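Local coordinates for dehalogenase-like hydrolase (PDB 3UMB), which probably catalyses the hydrolytic dehalogenation of small (S)-2-haloalkanoic acids to (R)-2-hydroxyalkanoic acids with release of a halide ion, at residues Trp65-Arg73 and Glu88-Ala96; Ala172-Gly182 and His191-Arg200. All blocks are in the same frame, centred on the assembly; numbering follows the deposited sequence.

Interaction 1 of 2, residues Trp65-Arg73 and Glu88-Ala96; sequences WDVTVDALR and EATLMREYA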
# COMPACT_ATOMS: atom_id res chain seq x y z
N TRP A 65 -5.07 -3.41 15.56
CA TRP A 65 -4.16 -3.59 16.67
C TRP A 65 -3.21 -4.67 16.34
O TRP A 65 -2.00 -4.50 16.43
CB TRP A 65 -4.93 -3.99 17.94
CG TRP A 65 -3.99 -4.32 19.10
CD1 TRP A 65 -3.53 -5.56 19.47
CD2 TRP A 65 -3.42 -3.40 20.03
NE1 TRP A 65 -2.70 -5.46 20.57
CE2 TRP A 65 -2.63 -4.13 20.93
CE3 TRP A 65 -3.52 -2.01 20.19
CZ2 TRP A 65 -1.93 -3.53 21.97
CZ3 TRP A 65 -2.81 -1.41 21.21
CH2 TRP A 65 -2.05 -2.17 22.11
N ASP A 66 -3.78 -5.80 15.97
CA ASP A 66 -3.00 -6.98 15.65
C ASP A 66 -2.17 -6.77 14.37
O ASP A 66 -1.05 -7.31 14.26
CB ASP A 66 -3.91 -8.21 15.56
CG ASP A 66 -4.90 -8.32 16.77
OD1 ASP A 66 -4.50 -8.76 17.86
OD2 ASP A 66 -6.05 -7.93 16.63
N VAL A 67 -2.73 -6.02 13.41
CA VAL A 67 -1.96 -5.63 12.23
C VAL A 67 -0.78 -4.75 12.64
O VAL A 67 0.27 -4.80 12.00
CB VAL A 67 -2.83 -4.91 11.12
CG1 VAL A 67 -1.91 -4.30 10.01
CG2 VAL A 67 -3.93 -5.90 10.52
N THR A 68 -0.96 -3.92 13.68
CA THR A 68 0.08 -2.98 14.10
C THR A 68 1.23 -3.79 14.78
O THR A 68 2.39 -3.49 14.64
CB THR A 68 -0.50 -1.84 14.97
OG1 THR A 68 -1.34 -1.02 14.17
CG2 THR A 68 0.60 -0.97 15.58
N VAL A 69 0.89 -4.84 15.49
CA VAL A 69 1.88 -5.73 16.10
C VAL A 69 2.67 -6.43 14.98
O VAL A 69 3.89 -6.33 14.94
CB VAL A 69 1.15 -6.73 17.05
CG1 VAL A 69 2.05 -7.87 17.50
CG2 VAL A 69 0.55 -5.95 18.27
N ASP A 70 1.95 -7.05 14.03
CA ASP A 70 2.57 -7.65 12.85
C ASP A 70 3.57 -6.71 12.18
O ASP A 70 4.70 -7.08 11.89
CB ASP A 70 1.52 -8.05 11.83
CG ASP A 70 0.59 -9.09 12.32
OD1 ASP A 70 0.97 -9.74 13.31
OD2 ASP A 70 -0.54 -9.24 11.77
N ALA A 71 3.15 -5.49 11.89
CA ALA A 71 4.02 -4.55 11.19
C ALA A 71 5.24 -4.22 12.05
O ALA A 71 6.35 -4.08 11.53
CB ALA A 71 3.28 -3.25 10.80
N LEU A 72 5.03 -4.06 13.36
CA LEU A 72 6.13 -3.70 14.26
C LEU A 72 7.17 -4.82 14.32
O LEU A 72 8.37 -4.56 14.32
CB LEU A 72 5.60 -3.46 15.67
CG LEU A 72 6.66 -3.31 16.78
CD1 LEU A 72 7.42 -2.01 16.53
CD2 LEU A 72 6.03 -3.35 18.15
N ARG A 73 6.66 -6.04 14.44
CA ARG A 73 7.47 -7.25 14.36
C ARG A 73 8.24 -7.42 13.07
O ARG A 73 9.46 -7.73 13.09
CB ARG A 73 6.61 -8.48 14.56
CG ARG A 73 6.13 -8.64 15.99
CD ARG A 73 5.22 -9.84 16.20
NE ARG A 73 4.81 -9.91 17.62
CZ ARG A 73 3.76 -10.59 18.10
NH1 ARG A 73 2.96 -11.28 17.29
NH2 ARG A 73 3.50 -10.57 19.39
N GLU A 88 8.29 -4.75 22.92
CA GLU A 88 7.02 -4.85 22.20
C GLU A 88 5.87 -4.30 23.05
O GLU A 88 5.21 -3.35 22.64
CB GLU A 88 6.74 -6.30 21.86
CG GLU A 88 5.40 -6.53 21.22
CD GLU A 88 5.37 -7.77 20.42
OE1 GLU A 88 6.28 -7.95 19.59
OE2 GLU A 88 4.45 -8.57 20.60
N ALA A 89 5.63 -4.89 24.22
CA ALA A 89 4.60 -4.36 25.14
C ALA A 89 4.77 -2.85 25.31
O ALA A 89 3.83 -2.10 25.15
CB ALA A 89 4.61 -5.12 26.49
N THR A 90 5.98 -2.38 25.56
CA THR A 90 6.21 -0.95 25.78
C THR A 90 5.81 -0.08 24.63
O THR A 90 5.36 1.06 24.82
CB THR A 90 7.69 -0.65 26.06
OG1 THR A 90 8.09 -1.32 27.25
CG2 THR A 90 7.92 0.85 26.24
N LEU A 91 6.01 -0.56 23.41
CA LEU A 91 5.79 0.31 22.25
C LEU A 91 4.33 0.32 21.91
O LEU A 91 3.81 1.31 21.46
CB LEU A 91 6.63 -0.11 21.04
CG LEU A 91 8.05 0.47 21.04
CD1 LEU A 91 8.82 -0.06 19.82
CD2 LEU A 91 8.00 2.01 21.04
N MSE A 92 3.70 -0.83 22.11
CA MSE A 92 2.27 -0.98 21.93
C MSE A 92 1.49 -0.12 22.99
O MSE A 92 0.65 0.71 22.59
CB MSE A 92 1.88 -2.50 21.90
CG MSE A 92 2.29 -3.29 20.54
SE MSE A 92 2.00 -2.23 18.89
CE MSE A 92 0.01 -2.40 18.84
N ARG A 93 1.83 -0.23 24.29
CA ARG A 93 1.33 0.72 25.31
C ARG A 93 1.42 2.14 24.83
O ARG A 93 0.45 2.89 24.85
CB ARG A 93 2.13 0.65 26.62
CG ARG A 93 1.87 -0.62 27.43
CD ARG A 93 2.38 -0.53 28.87
NE ARG A 93 3.67 -1.20 29.09
CZ ARG A 93 3.85 -2.51 29.28
NH1 ARG A 93 2.83 -3.38 29.25
NH2 ARG A 93 5.09 -2.97 29.48
N GLU A 94 2.60 2.51 24.37
CA GLU A 94 2.77 3.83 23.85
C GLU A 94 1.74 4.09 22.78
O GLU A 94 1.22 5.19 22.69
CB GLU A 94 4.17 4.00 23.28
CG GLU A 94 4.55 5.43 23.21
CD GLU A 94 4.92 5.99 24.55
OE1 GLU A 94 5.42 5.22 25.42
OE2 GLU A 94 4.72 7.21 24.73
N TYR A 95 1.45 3.07 21.98
CA TYR A 95 0.53 3.22 20.82
C TYR A 95 -0.90 3.37 21.31
O TYR A 95 -1.65 4.18 20.77
CB TYR A 95 0.64 2.04 19.80
CG TYR A 95 0.38 2.46 18.34
CD1 TYR A 95 1.35 2.30 17.37
CD2 TYR A 95 -0.81 3.06 17.96
CE1 TYR A 95 1.14 2.72 16.05
CE2 TYR A 95 -1.03 3.48 16.65
CZ TYR A 95 -0.05 3.30 15.71
OH TYR A 95 -0.27 3.71 14.41
N ALA A 96 -1.27 2.59 22.32
CA ALA A 96 -2.62 2.66 22.90
C ALA A 96 -2.98 4.06 23.32
O ALA A 96 -4.08 4.50 23.06
CB ALA A 96 -2.77 1.71 24.07
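W65 and M92, a selenomethionine, meet at the heart of a helix-helix packing contact between helices 64-78 and 85-96 in the helical region beside the Rossmann-like core. The segment axes approach to 11.3 Å and run at 135° to one another. M92 is a knob in a hole formed by W65, T68, V69 and L72. Its chain bends at both chi2 and chi3 (-75°), which folds the terminal methyl over the indole: CE stands 3.5 Å from the centroid of the W65 six-membered ring, almost exactly on the ring normal, with SE farther above the same face in a Met-aromatic contact. The same CE lies 3.6 Å from T68 CG2 and equally close to V69 CG2. T68 CG2 also covers a face of the Y95 ring, while the polar ends of T68 and Y95 both bond to Q44 of helix 33-54. Along one flank, R73 grips E88 side-on, NE to OE1 at 3.1 Å and NH2 to OE2 at a short 2.5 Å, the guanidinium and carboxylate planes turned 39° apart; V69 CG1 lies over the guanidinium centre. An apolar knob thus makes the close packing, and a two-pronged salt bridge at its margin should restrict rotation of both charged groups.

Interaction 2 of 2, residues Ala172-Gly182 and His191-Arg200; sequences AAQILFVSSNG and HGFTTFWINR
Strands 175-179 and 194-198 pair in parallel, their axes 4.4 Å apart at 23°, as the two strands of a beta-alpha-beta crossover in the Rossmann-like sheet of the HAD fold. The ladder passes from T194 N to I175 O, F177 N to T194 O (2.7 Å), F196 N to F177 O, S179 N to F196 O and I198 N to S179 O. L176, V178, T194 and F196 occupy the face toward helix 219-227; there L176 CD1 reaches T194 CG2 at 3.7 Å. F177 and T195 lie on the face covered by helix 182-191. At the start of the pairing, F193 has A172 CB over one ring face and F177 CG over the opposite face, the two rings meeting obliquely with planes 41° apart. G192, with positive phi, closes the Schellman motif that ends the intervening helix. At the C-terminal end, S179 OG accepts from N181 N in an ST turn and also bonds to D10 and D184. The W197 indole lies between N199 CB on one face and G182 CA on the other. W197 NE1 donates to S180 O at 3.0 Å; the oxygen lies near the indole plane, whereas NE1 stands well above the S180 carbonyl plane.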
# COMPACT_ATOMS: atom_id res chain seq x y z
N ALA A 172 -23.00 11.62 1.97
CA ALA A 172 -21.56 11.99 1.92
C ALA A 172 -21.33 13.48 1.58
O ALA A 172 -20.49 14.15 2.21
CB ALA A 172 -20.85 11.11 0.89
N ALA A 173 -22.06 14.00 0.60
CA ALA A 173 -21.86 15.39 0.14
C ALA A 173 -22.01 16.42 1.26
O ALA A 173 -21.43 17.51 1.20
CB ALA A 173 -22.76 15.74 -1.01
N GLN A 174 -22.76 16.05 2.29
CA GLN A 174 -23.02 16.98 3.39
C GLN A 174 -22.15 16.72 4.63
O GLN A 174 -22.39 17.32 5.67
CB GLN A 174 -24.51 16.89 3.78
CG GLN A 174 -25.47 17.33 2.65
CD GLN A 174 -26.94 17.01 2.95
OE1 GLN A 174 -27.36 16.90 4.12
NE2 GLN A 174 -27.74 16.86 1.88
N ILE A 175 -21.19 15.81 4.54
CA ILE A 175 -20.24 15.59 5.63
C ILE A 175 -18.91 16.17 5.16
O ILE A 175 -18.53 16.00 4.01
CB ILE A 175 -20.12 14.09 5.99
CG1 ILE A 175 -21.50 13.55 6.43
CG2 ILE A 175 -19.09 13.85 7.10
CD1 ILE A 175 -21.51 12.10 6.92
N LEU A 176 -18.26 16.92 6.04
CA LEU A 176 -16.88 17.33 5.80
C LEU A 176 -15.96 16.25 6.37
O LEU A 176 -15.98 15.94 7.58
CB LEU A 176 -16.53 18.69 6.40
CG LEU A 176 -15.07 19.12 6.15
CD1 LEU A 176 -14.74 19.29 4.65
CD2 LEU A 176 -14.75 20.39 6.93
N PHE A 177 -15.15 15.69 5.48
CA PHE A 177 -14.24 14.62 5.83
C PHE A 177 -12.84 15.20 5.98
O PHE A 177 -12.29 15.78 5.04
CB PHE A 177 -14.26 13.55 4.76
CG PHE A 177 -13.40 12.38 5.10
CD1 PHE A 177 -13.91 11.34 5.86
CD2 PHE A 177 -12.05 12.37 4.75
CE1 PHE A 177 -13.07 10.27 6.23
CE2 PHE A 177 -11.21 11.33 5.11
CZ PHE A 177 -11.71 10.26 5.83
N VAL A 178 -12.26 15.01 7.15
CA VAL A 178 -10.95 15.55 7.49
C VAL A 178 -9.94 14.45 7.76
O VAL A 178 -10.18 13.57 8.59
CB VAL A 178 -11.05 16.43 8.75
CG1 VAL A 178 -9.66 17.01 9.12
CG2 VAL A 178 -12.08 17.55 8.53
N SER A 179 -8.83 14.49 7.03
CA SER A 179 -7.69 13.54 7.23
C SER A 179 -6.34 14.20 7.08
O SER A 179 -6.20 15.16 6.36
CB SER A 179 -7.73 12.42 6.20
OG SER A 179 -6.80 11.40 6.62
N SER A 180 -5.34 13.68 7.79
CA SER A 180 -3.95 14.03 7.52
C SER A 180 -3.30 13.31 6.37
O SER A 180 -2.22 13.69 5.91
CB SER A 180 -3.12 13.71 8.72
OG SER A 180 -3.24 14.82 9.55
N ASN A 181 -3.90 12.23 5.93
CA ASN A 181 -3.23 11.37 5.00
C ASN A 181 -3.79 11.76 3.64
O ASN A 181 -5.01 11.71 3.40
CB ASN A 181 -3.48 9.93 5.37
CG ASN A 181 -2.80 9.54 6.66
OD1 ASN A 181 -1.66 9.87 6.86
ND2 ASN A 181 -3.49 8.82 7.53
N GLY A 182 -2.91 12.22 2.77
CA GLY A 182 -3.31 12.61 1.42
C GLY A 182 -4.10 11.54 0.71
O GLY A 182 -5.10 11.84 0.06
N HIS A 191 -15.37 9.03 -2.82
CA HIS A 191 -16.63 8.53 -2.29
C HIS A 191 -17.76 9.57 -2.33
O HIS A 191 -18.93 9.23 -2.31
CB HIS A 191 -16.42 8.04 -0.87
CG HIS A 191 -17.59 7.30 -0.29
ND1 HIS A 191 -17.94 6.03 -0.70
CD2 HIS A 191 -18.47 7.64 0.68
CE1 HIS A 191 -18.98 5.62 0.01
NE2 HIS A 191 -19.33 6.57 0.85
N GLY A 192 -17.39 10.85 -2.42
CA GLY A 192 -18.35 11.95 -2.54
C GLY A 192 -18.42 12.90 -1.34
O GLY A 192 -19.37 13.68 -1.27
N PHE A 193 -17.49 12.83 -0.40
CA PHE A 193 -17.47 13.79 0.72
C PHE A 193 -16.90 15.12 0.28
O PHE A 193 -16.16 15.20 -0.69
CB PHE A 193 -16.57 13.37 1.88
CG PHE A 193 -16.98 12.10 2.55
CD1 PHE A 193 -17.84 12.12 3.64
CD2 PHE A 193 -16.47 10.86 2.12
CE1 PHE A 193 -18.21 10.93 4.28
CE2 PHE A 193 -16.82 9.70 2.76
CZ PHE A 193 -17.70 9.73 3.85
N THR A 194 -17.22 16.16 1.03
CA THR A 194 -16.43 17.38 0.98
C THR A 194 -15.26 17.07 1.86
O THR A 194 -15.44 16.68 3.02
CB THR A 194 -17.16 18.62 1.60
OG1 THR A 194 -18.45 18.78 0.99
CG2 THR A 194 -16.32 19.89 1.39
N THR A 195 -14.05 17.21 1.36
CA THR A 195 -12.91 16.83 2.16
C THR A 195 -11.92 17.98 2.39
O THR A 195 -11.70 18.83 1.52
CB THR A 195 -12.17 15.67 1.49
OG1 THR A 195 -11.61 16.14 0.28
CG2 THR A 195 -13.10 14.53 1.16
N PHE A 196 -11.28 17.94 3.55
CA PHE A 196 -10.21 18.84 3.88
C PHE A 196 -8.98 18.01 4.27
O PHE A 196 -9.07 17.12 5.10
CB PHE A 196 -10.64 19.70 5.07
CG PHE A 196 -9.62 20.75 5.44
CD1 PHE A 196 -9.70 22.04 4.88
CD2 PHE A 196 -8.59 20.46 6.34
CE1 PHE A 196 -8.76 23.01 5.19
CE2 PHE A 196 -7.63 21.46 6.66
CZ PHE A 196 -7.73 22.73 6.08
N TRP A 197 -7.82 18.36 3.71
CA TRP A 197 -6.59 17.66 3.99
C TRP A 197 -5.68 18.48 4.91
O TRP A 197 -5.18 19.54 4.50
CB TRP A 197 -5.88 17.36 2.65
CG TRP A 197 -4.55 16.67 2.78
CD1 TRP A 197 -4.17 15.77 3.74
CD2 TRP A 197 -3.44 16.79 1.88
NE1 TRP A 197 -2.86 15.34 3.51
CE2 TRP A 197 -2.40 15.96 2.37
CE3 TRP A 197 -3.22 17.52 0.71
CZ2 TRP A 197 -1.19 15.85 1.73
CZ3 TRP A 197 -1.99 17.40 0.09
CH2 TRP A 197 -1.01 16.56 0.59
N ILE A 198 -5.43 17.97 6.11
CA ILE A 198 -4.47 18.57 7.01
C ILE A 198 -3.11 18.03 6.62
O ILE A 198 -2.68 16.99 7.06
CB ILE A 198 -4.78 18.36 8.54
CG1 ILE A 198 -6.22 18.75 8.85
CG2 ILE A 198 -3.82 19.23 9.41
CD1 ILE A 198 -6.64 18.72 10.31
N ASN A 199 -2.46 18.75 5.72
CA ASN A 199 -1.17 18.40 5.21
C ASN A 199 -0.06 18.94 6.14
O ASN A 199 0.55 19.99 5.88
CB ASN A 199 -1.06 18.96 3.77
CG ASN A 199 0.24 18.61 3.10
OD1 ASN A 199 0.99 17.76 3.58
ND2 ASN A 199 0.53 19.29 1.98
N ARG A 200 0.19 18.20 7.22
CA ARG A 200 1.09 18.67 8.28
C ARG A 200 2.57 18.78 7.88
O ARG A 200 3.30 19.60 8.43
CB ARG A 200 0.98 17.75 9.51
CG ARG A 200 -0.31 17.94 10.26
CD ARG A 200 -0.30 17.20 11.59
NE ARG A 200 -1.62 17.18 12.23
CZ ARG A 200 -2.22 18.25 12.75
NH1 ARG A 200 -1.64 19.46 12.69
NH2 ARG A 200 -3.44 18.12 13.31
O HOH W 1 0.03 15.33 7.16

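In the fold
From the N terminus the chain lays down strand 6-9 and helices 19-28 and 33-54 before reaching interaction 1, which closes a 14-residue connection, partly helical, between its segments on the consecutive helices 64-78 and 85-96. A77 and N80, which bind a magnesium ion, lie between its two segments. The chain then returns to the core sheet through strands 118-122 and 144-147, and interaction 2 closes later around helix 182-191, setting strand 194-198 beside 175-179. The contacts are therefore in series, neither nested nor crossed. Their centres lie 27 Å apart on opposite sides of the chain's centre: one ties together neighbouring helices, the other two neighbouring strands of the sheet.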